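Local coordinates for fucoxanthin chlorophyll a/c-binding protein Lhcq11 (Chaetoceros gracilis, PDB 6L4U) that binds chlorophylls a and c together with fucoxanthin and a related carotenoid in a three-helix membrane fold, and probably harvests light for photosystem I, at residues Ile60-Leu66 with Gly87-Ala93. Sequence-based numbering, arbitrary orientation.
Sequences ISKEAIL and GSAETLA. With CLA (chlorophyll a), chain B.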
ATOM      1  N   ILE Y  60     -26.773  55.098  39.990  1.00 59.55           N
ATOM      2  CA  ILE Y  60     -26.899  56.539  39.817  1.00 59.55           C
ATOM      3  C   ILE Y  60     -27.492  56.815  38.439  1.00 59.55           C
ATOM      4  O   ILE Y  60     -27.035  56.259  37.441  1.00 59.55           O
ATOM      5  CB  ILE Y  60     -25.538  57.242  40.001  1.00 59.55           C
ATOM      6  CG1 ILE Y  60     -24.924  56.873  41.353  1.00 59.55           C
ATOM      7  CG2 ILE Y  60     -25.694  58.749  39.917  1.00 59.55           C
ATOM      8  CD1 ILE Y  60     -25.758  57.293  42.549  1.00 59.55           C
ATOM      9  N   SER Y  61     -28.519  57.662  38.384  1.00 64.44           N
ATOM     10  CA  SER Y  61     -29.185  58.007  37.139  1.00 64.44           C
ATOM     11  C   SER Y  61     -28.374  59.046  36.365  1.00 64.44           C
ATOM     12  O   SER Y  61     -27.291  59.465  36.776  1.00 64.44           O
ATOM     13  CB  SER Y  61     -30.603  58.514  37.411  1.00 64.44           C
ATOM     14  OG  SER Y  61     -31.247  58.881  36.203  1.00 64.44           O
ATOM     15  N   LYS Y  62     -28.920  59.472  35.222  1.00 65.14           N
ATOM     16  CA  LYS Y  62     -28.220  60.440  34.382  1.00 65.14           C
ATOM     17  C   LYS Y  62     -28.337  61.852  34.942  1.00 65.14           C
ATOM     18  O   LYS Y  62     -27.360  62.610  34.936  1.00 65.14           O
ATOM     19  CB  LYS Y  62     -28.761  60.390  32.953  1.00 65.14           C
ATOM     20  CG  LYS Y  62     -28.097  59.348  32.066  1.00 65.14           C
ATOM     21  CD  LYS Y  62     -28.590  59.448  30.630  1.00 65.14           C
ATOM     22  CE  LYS Y  62     -27.890  58.439  29.738  1.00 65.14           C
ATOM     23  NZ  LYS Y  62     -27.884  58.851  28.309  1.00 65.14           N
ATOM     24  N   GLU Y  63     -29.526  62.227  35.421  1.00 67.58           N
ATOM     25  CA  GLU Y  63     -29.725  63.570  35.954  1.00 67.58           C
ATOM     26  C   GLU Y  63     -29.032  63.771  37.295  1.00 67.58           C
ATOM     27  O   GLU Y  63     -28.782  64.918  37.680  1.00 67.58           O
ATOM     28  CB  GLU Y  63     -31.220  63.874  36.080  1.00 67.58           C
ATOM     29  CG  GLU Y  63     -31.948  63.071  37.148  1.00 67.58           C
ATOM     30  CD  GLU Y  63     -32.490  61.748  36.637  1.00 67.58           C
ATOM     31  OE1 GLU Y  63     -32.114  61.330  35.521  1.00 67.58           O
ATOM     32  OE2 GLU Y  63     -33.287  61.116  37.363  1.00 67.58           O
ATOM     33  N   ALA Y  64     -28.717  62.692  38.012  1.00 62.93           N
ATOM     34  CA  ALA Y  64     -27.921  62.816  39.225  1.00 62.93           C
ATOM     35  C   ALA Y  64     -26.442  62.989  38.912  1.00 62.93           C
ATOM     36  O   ALA Y  64     -25.689  63.493  39.751  1.00 62.93           O
ATOM     37  CB  ALA Y  64     -28.131  61.598  40.122  1.00 62.93           C
ATOM     38  N   ILE Y  65     -26.011  62.575  37.718  1.00 63.23           N
ATOM     39  CA  ILE Y  65     -24.629  62.795  37.310  1.00 63.23           C
ATOM     40  C   ILE Y  65     -24.437  64.236  36.853  1.00 63.23           C
ATOM     41  O   ILE Y  65     -23.498  64.919  37.280  1.00 63.23           O
ATOM     42  CB  ILE Y  65     -24.233  61.792  36.211  1.00 63.23           C
ATOM     43  CG1 ILE Y  65     -24.111  60.382  36.789  1.00 63.23           C
ATOM     44  CG2 ILE Y  65     -22.929  62.202  35.544  1.00 63.23           C
ATOM     45  CD1 ILE Y  65     -22.970  60.217  37.762  1.00 63.23           C
ATOM     46  N   LEU Y  66     -25.340  64.730  36.007  1.00 65.17           N
ATOM     47  CA  LEU Y  66     -25.219  66.065  35.434  1.00 65.17           C
ATOM     48  C   LEU Y  66     -25.748  67.165  36.347  1.00 65.17           C
ATOM     49  O   LEU Y  66     -25.936  68.292  35.879  1.00 65.17           O
ATOM     50  CB  LEU Y  66     -25.940  66.125  34.088  1.00 65.17           C
ATOM     51  CG  LEU Y  66     -25.372  65.214  32.999  1.00 65.17           C
ATOM     52  CD1 LEU Y  66     -26.393  65.006  31.893  1.00 65.17           C
ATOM     53  CD2 LEU Y  66     -24.070  65.764  32.448  1.00 65.17           C
ATOM     54  N   GLY Y  87     -25.912  56.070  25.049  1.00 57.15           N
ATOM     55  CA  GLY Y  87     -25.544  55.129  26.077  1.00 57.15           C
ATOM     56  C   GLY Y  87     -26.626  54.987  27.128  1.00 57.15           C
ATOM     57  O   GLY Y  87     -27.812  55.228  26.888  1.00 57.15           O
ATOM     58  N   SER Y  88     -26.199  54.590  28.317  1.00 58.75           N
ATOM     59  CA  SER Y  88     -27.092  54.415  29.448  1.00 58.75           C
ATOM     60  C   SER Y  88     -26.604  55.255  30.622  1.00 58.75           C
ATOM     61  O   SER Y  88     -25.610  55.983  30.524  1.00 58.75           O
ATOM     62  CB  SER Y  88     -27.187  52.934  29.813  1.00 58.75           C
ATOM     63  OG  SER Y  88     -25.903  52.401  30.085  1.00 58.75           O
ATOM     64  N   ALA Y  89     -27.314  55.152  31.748  1.00 59.88           N
ATOM     65  CA  ALA Y  89     -26.883  55.827  32.965  1.00 59.88           C
ATOM     66  C   ALA Y  89     -25.625  55.202  33.546  1.00 59.88           C
ATOM     67  O   ALA Y  89     -24.895  55.875  34.282  1.00 59.88           O
ATOM     68  CB  ALA Y  89     -28.004  55.811  34.002  1.00 59.88           C
ATOM     69  N   GLU Y  90     -25.362  53.932  33.234  1.00 61.85           N
ATOM     70  CA  GLU Y  90     -24.098  53.306  33.604  1.00 61.85           C
ATOM     71  C   GLU Y  90     -22.938  53.927  32.836  1.00 61.85           C
ATOM     72  O   GLU Y  90     -21.839  54.092  33.381  1.00 61.85           O
ATOM     73  CB  GLU Y  90     -24.197  51.798  33.359  1.00 61.85           C
ATOM     74  CG  GLU Y  90     -22.890  51.025  33.385  1.00 61.85           C
ATOM     75  CD  GLU Y  90     -23.070  49.572  32.984  1.00 61.85           C
ATOM     76  OE1 GLU Y  90     -22.277  48.722  33.440  1.00 61.85           O
ATOM     77  OE2 GLU Y  90     -24.008  49.278  32.216  1.00 61.85           O
ATOM     78  N   THR Y  91     -23.173  54.314  31.583  1.00 60.02           N
ATOM     79  CA  THR Y  91     -22.147  54.930  30.752  1.00 60.02           C
ATOM     80  C   THR Y  91     -21.810  56.351  31.177  1.00 60.02           C
ATOM     81  O   THR Y  91     -20.634  56.728  31.133  1.00 60.02           O
ATOM     82  CB  THR Y  91     -22.593  54.922  29.286  1.00 60.02           C
ATOM     83  OG1 THR Y  91     -23.182  53.655  28.975  1.00 60.02           O
ATOM     84  CG2 THR Y  91     -21.413  55.145  28.369  1.00 60.02           C
ATOM     85  N   LEU Y  92     -22.800  57.139  31.595  1.00 61.15           N
ATOM     86  CA  LEU Y  92     -22.526  58.493  32.054  1.00 61.15           C
ATOM     87  C   LEU Y  92     -21.802  58.503  33.392  1.00 61.15           C
ATOM     88  O   LEU Y  92     -21.052  59.442  33.679  1.00 61.15           O
ATOM     89  CB  LEU Y  92     -23.828  59.287  32.153  1.00 61.15           C
ATOM     90  CG  LEU Y  92     -23.698  60.808  32.181  1.00 61.15           C
ATOM     91  CD1 LEU Y  92     -22.741  61.288  31.109  1.00 61.15           C
ATOM     92  CD2 LEU Y  92     -25.047  61.467  32.019  1.00 61.15           C
ATOM     93  N   ALA Y  93     -22.007  57.471  34.215  1.00 60.80           N
ATOM     94  CA  ALA Y  93     -21.267  57.362  35.465  1.00 60.80           C
ATOM     95  C   ALA Y  93     -19.797  57.065  35.216  1.00 60.80           C
ATOM     96  O   ALA Y  93     -18.938  57.489  35.998  1.00 60.80           O
ATOM     97  CB  ALA Y  93     -21.885  56.281  36.349  1.00 60.80           C
TER
HETATM   98 MG   CLA B 301     -16.127  67.332  31.349  1.00 68.44          MG
HETATM   99  CHA CLA B 301     -19.515  67.991  31.306  1.00 68.44           C
HETATM  100  CHB CLA B 301     -16.843  64.016  31.201  1.00 68.44           C
HETATM  101  CHC CLA B 301     -12.832  66.803  30.873  1.00 68.44           C
HETATM  102  CHD CLA B 301     -15.556  70.972  30.860  1.00 68.44           C
HETATM  103  NA  CLA B 301     -17.857  66.194  31.221  1.00 68.44           N
HETATM  104  C1A CLA B 301     -19.090  66.543  31.309  1.00 68.44           C
HETATM  105  C2A CLA B 301     -20.108  65.422  31.359  1.00 68.44           C
HETATM  106  C3A CLA B 301     -19.206  64.207  31.398  1.00 68.44           C
HETATM  107  C4A CLA B 301     -17.875  64.859  31.261  1.00 68.44           C
HETATM  108  CMA CLA B 301     -19.300  63.584  32.783  1.00 68.44           C
HETATM  109  CAA CLA B 301     -20.919  65.382  30.039  1.00 68.44           C
HETATM  110  CBA CLA B 301     -21.092  64.072  29.264  1.00 68.44           C
HETATM  111  CGA CLA B 301     -20.152  64.029  28.082  1.00 68.44           C
HETATM  112  O1A CLA B 301     -20.370  64.675  27.074  1.00 68.44           O
HETATM  113  O2A CLA B 301     -18.957  63.210  28.170  1.00 68.44           O
HETATM  114  NB  CLA B 301     -15.011  65.648  31.067  1.00 68.44           N
HETATM  115  C1B CLA B 301     -15.426  64.383  31.092  1.00 68.44           C
HETATM  116  C2B CLA B 301     -14.341  63.370  30.989  1.00 68.44           C
HETATM  117  C3B CLA B 301     -13.140  64.221  30.889  1.00 68.44           C
HETATM  118  C4B CLA B 301     -13.683  65.605  30.939  1.00 68.44           C
HETATM  119  CMB CLA B 301     -14.409  61.872  30.978  1.00 68.44           C
HETATM  120  CAB CLA B 301     -11.727  63.786  30.757  1.00 68.44           C
HETATM  121  CBB CLA B 301     -11.007  64.108  29.700  1.00 68.44           C
HETATM  122  NC  CLA B 301     -14.562  68.620  30.950  1.00 68.44           N
HETATM  123  C1C CLA B 301     -13.294  68.199  30.800  1.00 68.44           C
HETATM  124  C2C CLA B 301     -12.304  69.278  30.537  1.00 68.44           C
HETATM  125  C3C CLA B 301     -13.123  70.495  30.538  1.00 68.44           C
HETATM  126  C4C CLA B 301     -14.482  69.969  30.802  1.00 68.44           C
HETATM  127  CMC CLA B 301     -10.822  69.197  30.316  1.00 68.44           C
HETATM  128  CAC CLA B 301     -12.679  71.922  30.324  1.00 68.44           C
HETATM  129  CBC CLA B 301     -12.796  72.191  28.842  1.00 68.44           C
HETATM  130  ND  CLA B 301     -17.157  69.069  31.071  1.00 68.44           N
HETATM  131  C1D CLA B 301     -16.918  70.483  31.007  1.00 68.44           C
HETATM  132  C2D CLA B 301     -18.110  71.354  31.102  1.00 68.44           C
HETATM  133  C3D CLA B 301     -19.155  70.313  31.236  1.00 68.44           C
HETATM  134  C4D CLA B 301     -18.532  69.076  31.201  1.00 68.44           C
HETATM  135  CMD CLA B 301     -18.390  72.828  31.092  1.00 68.44           C
HETATM  136  CAD CLA B 301     -20.607  70.086  31.369  1.00 68.44           C
HETATM  137  OBD CLA B 301     -21.500  71.003  31.447  1.00 68.44           O
HETATM  138  CBD CLA B 301     -20.849  68.637  31.467  1.00 68.44           C
HETATM  139  CGD CLA B 301     -21.241  68.414  32.892  1.00 68.44           C
HETATM  140  O1D CLA B 301     -20.420  68.045  33.713  1.00 68.44           O
HETATM  141  O2D CLA B 301     -22.599  68.668  33.331  1.00 68.44           O
HETATM  142  CED CLA B 301     -22.842  68.930  34.708  1.00 68.44           C
HETATM  143  C1  CLA B 301     -17.754  63.755  27.654  1.00 68.44           C
HETATM  144  C2  CLA B 301     -16.873  62.744  26.957  1.00 68.44           C
HETATM  145  C3  CLA B 301     -15.537  62.906  26.952  1.00 68.44           C
HETATM  146  C4  CLA B 301     -14.905  64.090  27.624  1.00 68.44           C
HETATM  147  C5  CLA B 301     -14.645  61.912  26.252  1.00 68.44           C
HETATM  148  C6  CLA B 301     -14.189  62.407  24.881  1.00 68.44           C
HETATM  149  C7  CLA B 301     -12.760  62.938  24.934  1.00 68.44           C
HETATM  150  C8  CLA B 301     -12.250  63.345  23.566  1.00 68.44           C
HETATM  151  C9  CLA B 301     -11.210  62.344  23.075  1.00 68.44           C
HETATM  152  C10 CLA B 301     -11.682  64.755  23.644  1.00 68.44           C
HETATM  153  C11 CLA B 301     -11.106  65.198  22.307  1.00 68.44           C
HETATM  154  C12 CLA B 301      -9.917  66.122  22.524  1.00 68.44           C
HETATM  155  C13 CLA B 301     -10.375  67.470  23.062  1.00 68.44           C
HETATM  156  C14 CLA B 301     -11.057  68.294  21.977  1.00 68.44           C
HETATM  157  C15 CLA B 301      -9.173  68.199  23.642  1.00 68.44           C
HETATM  158  C16 CLA B 301      -8.152  68.582  22.577  1.00 68.44           C
HETATM  159  C17 CLA B 301      -7.173  69.624  23.107  1.00 68.44           C
HETATM  160  C18 CLA B 301      -6.420  69.101  24.323  1.00 68.44           C
HETATM  161  C19 CLA B 301      -6.492  70.095  25.477  1.00 68.44           C
HETATM  162  C20 CLA B 301      -4.975  68.770  23.970  1.00 68.44           C
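Lys-62 lies along the start of the helix 89-115, against Ala-89 and Leu-92, yet no hydrogen bond bridges the two segments. The lysine serves mainly as a hydrocarbon rod: extended beyond CG, it runs past the helix start with its CG 3.8 Å from Ala-89 CA and its CE 3.4 Å from Ser-88 O. Its ammonium end is hydrogen-bonded to the carbonyl of Ala-84, so the long chain ties the short helix 62-65 to the loop just before helix 89-115. Ala-89 suits this place because its small CB lets the two backbones come close, the CA atoms of Lys-62 and Ala-89 being 5.0 Å apart.

Leu-92 reaches out toward 60-66, among three side chains. With its CG anti to the backbone N (chi1 -161°), it sends CD2 across the lysine stem, 3.7 Å from Lys-62 CG, and against Leu-66 CD1. Ile-65 CG2 packs against Leu-92 CG at 3.7 Å, the two side chains sliding past each other in opposite directions, while the other branch of Ile-65 ends over Ala-93. Leu-92 CD1 touches CBA of a bound chlorophyll a at 3.7 Å, and Leu-66 CD2 lies 3.4 Å from O2D of the chlorophyll's methyl ester. Each leucine thus offers one methyl to the protein and another to the pigment, whose pocket also supplies hydrogen bonds from Trp-78 N and Arg-96 NH2.

Ser-88 occupies the N-cap position, and its backbone N donates a nearly straight bond (169°) to Thr-91 OG1. Glu-90 forms salt bridges with Arg-180 and with a basic side chain of another protein chain. Apolar packing seats the short, weakly bonded helix 62-65 on the N-terminal end of helix 89-115, a long helix of the chlorophyll a/b-binding family fold, with Ile-65 also touching Pro-184 in a loop.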